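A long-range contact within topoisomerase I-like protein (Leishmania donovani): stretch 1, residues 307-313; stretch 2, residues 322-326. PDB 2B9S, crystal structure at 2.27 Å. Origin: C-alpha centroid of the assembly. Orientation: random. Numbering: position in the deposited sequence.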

# COMPACT_ATOMS: atom_id res chain seq x y z
N SER D 307 -0.72 13.85 -13.57
CA SER D 307 -2.02 14.45 -13.22
C SER D 307 -1.94 15.80 -12.46
O SER D 307 -2.95 16.33 -11.98
N LEU D 308 -0.74 16.37 -12.35
CA LEU D 308 -0.61 17.71 -11.74
C LEU D 308 -1.47 18.73 -12.49
O LEU D 308 -1.55 18.70 -13.71
N ARG D 309 -2.12 19.60 -11.73
CA ARG D 309 -2.98 20.64 -12.28
C ARG D 309 -2.31 22.00 -12.06
O ARG D 309 -1.38 22.13 -11.24
N VAL D 310 -2.79 23.01 -12.78
CA VAL D 310 -2.26 24.37 -12.69
C VAL D 310 -2.15 24.87 -11.23
O VAL D 310 -1.13 25.47 -10.86
N GLU D 311 -3.18 24.60 -10.43
CA GLU D 311 -3.18 24.91 -9.00
C GLU D 311 -2.06 24.28 -8.14
O GLU D 311 -1.83 24.70 -7.01
N HIS D 312 -1.38 23.26 -8.66
CA HIS D 312 -0.43 22.49 -7.84
C HIS D 312 0.97 23.03 -7.90
O HIS D 312 1.79 22.66 -7.07
N ILE D 313 1.25 23.89 -8.89
CA ILE D 313 2.53 24.58 -9.00
C ILE D 313 2.38 26.11 -9.01
O ILE D 313 1.37 26.66 -9.44
N ARG D 322 7.43 26.29 -6.83
CA ARG D 322 6.79 25.84 -5.61
C ARG D 322 5.67 24.83 -5.91
O ARG D 322 4.61 25.20 -6.46
N PHE D 323 5.91 23.57 -5.55
CA PHE D 323 4.93 22.47 -5.59
C PHE D 323 4.10 22.43 -4.30
O PHE D 323 4.64 22.51 -3.21
N ASP D 324 2.78 22.29 -4.42
CA ASP D 324 1.94 22.04 -3.23
C ASP D 324 0.73 21.20 -3.62
O ASP D 324 -0.21 21.68 -4.27
N PHE D 325 0.75 19.93 -3.24
CA PHE D 325 -0.31 19.00 -3.67
C PHE D 325 -0.42 17.80 -2.77
O PHE D 325 0.53 17.43 -2.07
N LEU D 326 -1.59 17.16 -2.78
CA LEU D 326 -1.78 15.90 -2.07
C LEU D 326 -1.46 14.76 -3.02
O LEU D 326 -2.00 14.68 -4.13

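The backbone sets the frame for this small contact, which buries 308 Å² counting both sides. Stretch 2 is a strand, and stretch 1 is a loop with a short 3-10 segment, whose backbone meets it at His312 and Ile313. Ile313 and Phe323 form an antiparallel, non-hydrogen-bonded bridge pair with CA atoms 4.7 Å apart. Beside it lies the one hydrogen bond across the stretches, from Asp324 N to His312 O, at 2.9 Å and nearly straight (171°). The bridge residues also donate two CA-H...O contacts, Phe323 CA to His312 O at 3.5 Å and Ile313 CA to Arg322 O at 3.3 Å, so His312 O receives both a conventional and a carbon-bound hydrogen.

The apolar packing is built from Leu308, Ile313, Phe323 and Phe325. Leu308 points toward the strand with chi1 in m and chi2 in t, and its forked end lets one residue meet two aromatic rings. Its CD2 lies over one face of Phe325, 3.8 Å from the ring centroid and 20° off the normal, a CH-pi contact in which a methyl group rests on the pi cloud; the closest ring atom is Phe325 CD2, 3.6 Å from Leu308 CD2. The other methyl, Leu308 CD1, comes to the edge of the Phe323 ring, 4.3 Å from Phe323 CE1. Phe325 itself points toward stretch 1 with chi1 in p, and the flat face of its ring gives the CD2 methyl of Leu308 a broad surface to rest on. Phe323, with chi1 in m, shares a face of the sheet with Ile313, as expected of a bridge pair. Ile313 has chi1 in p and chi2 in t: its CG2 reaches Phe323 CD1 at 3.8 Å, while Ile313 CD1, at the end of the longer branch, leads away from the strand. Beta-branched isoleucine thus supplies a methyl close to its own backbone, where the neighboring ring can use it.

His312 joins the apolar and polar parts of the contact. Its CA-to-CB bond points sideways and chi1 is m, yet the ring reaches the strand, with His312 CD2 3.5 Å from Phe325 CB. Its two nitrogens serve different partners. His312 ND1 accepts a hydrogen bond from Arg309 N at 3.0 Å, fastening the ring to its own loop, while the return bond from His312 N to Arg309 O, at 2.8 Å, closes the turn. The second nitrogen, His312 NE2, donates a weak hydrogen bond of 3.1 Å to the O atom of a water, which also accepts from Leu326 N at 3.2 Å. The water therefore links the imidazole to the strand backbone. An imidazole suits this place because it can accept at one nitrogen and donate at the other.

The charged side chains contribute less to the contact. Within stretch 1, Arg309 NE and Glu311 OE2 form a short salt bridge of 2.6 Å. Arg322 and Asp324 point sideways from the strand; Arg322 NE and NH2 and both carboxylate oxygens of Asp324 are hydrogen-bonded elsewhere in the structure.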

# COMPACT_ATOMS: atom_id res chain seq x y z
CB SER D 307 -2.90 13.42 -12.49
OG SER D 307 -2.29 12.96 -11.31
CB LEU D 308 0.84 18.18 -11.67
CG LEU D 308 1.82 17.35 -10.84
CD1 LEU D 308 3.26 17.68 -11.26
CD2 LEU D 308 1.60 17.53 -9.31
CB ARG D 309 -4.37 20.59 -11.63
CG ARG D 309 -5.15 19.28 -11.87
CD ARG D 309 -6.58 19.37 -11.38
NE ARG D 309 -6.65 19.38 -9.93
CZ ARG D 309 -6.83 18.30 -9.16
NH1 ARG D 309 -6.95 17.09 -9.70
NH2 ARG D 309 -6.87 18.43 -7.84
CB VAL D 310 -3.05 25.34 -13.62
CG1 VAL D 310 -2.62 26.81 -13.39
CG2 VAL D 310 -2.86 24.92 -15.08
CB GLU D 311 -4.54 24.53 -8.40
CG GLU D 311 -4.88 23.02 -8.51
CD GLU D 311 -6.36 22.73 -8.26
OE1 GLU D 311 -7.04 23.58 -7.64
OE2 GLU D 311 -6.85 21.66 -8.70
CB HIS D 312 -0.42 21.01 -8.22
CG HIS D 312 -1.70 20.31 -7.90
ND1 HIS D 312 -2.32 19.46 -8.77
CD2 HIS D 312 -2.52 20.41 -6.82
CE1 HIS D 312 -3.45 19.03 -8.24
NE2 HIS D 312 -3.59 19.60 -7.06
CB ILE D 313 3.40 24.11 -10.22
CG1 ILE D 313 2.82 24.60 -11.55
CG2 ILE D 313 3.66 22.56 -10.17
CD1 ILE D 313 3.73 24.34 -12.75
CB ARG D 322 6.21 27.03 -4.85
CG ARG D 322 5.57 26.65 -3.54
CD ARG D 322 5.36 27.87 -2.68
NE ARG D 322 6.63 28.43 -2.22
CZ ARG D 322 6.78 29.62 -1.64
NH1 ARG D 322 5.73 30.42 -1.43
NH2 ARG D 322 7.99 30.03 -1.26
CB PHE D 323 5.65 21.12 -5.73
CG PHE D 323 6.32 20.91 -7.06
CD1 PHE D 323 5.69 20.16 -8.05
CD2 PHE D 323 7.58 21.45 -7.33
CE1 PHE D 323 6.29 19.94 -9.28
CE2 PHE D 323 8.18 21.25 -8.55
CZ PHE D 323 7.54 20.50 -9.54
CB ASP D 324 1.52 23.35 -2.56
CG ASP D 324 0.80 23.13 -1.23
OD1 ASP D 324 0.61 21.98 -0.77
OD2 ASP D 324 0.43 24.16 -0.63
CB PHE D 325 -0.10 18.58 -5.14
CG PHE D 325 1.12 17.72 -5.37
CD1 PHE D 325 1.08 16.34 -5.13
CD2 PHE D 325 2.31 18.28 -5.85
CE1 PHE D 325 2.22 15.52 -5.34
CE2 PHE D 325 3.46 17.49 -6.06
CZ PHE D 325 3.41 16.10 -5.81
CB LEU D 326 -3.22 15.77 -1.51
CG LEU D 326 -3.71 16.89 -0.56
CD1 LEU D 326 -5.15 16.65 -0.16
CD2 LEU D 326 -2.83 17.06 0.70
O HOH W 1 -4.21 17.93 -4.48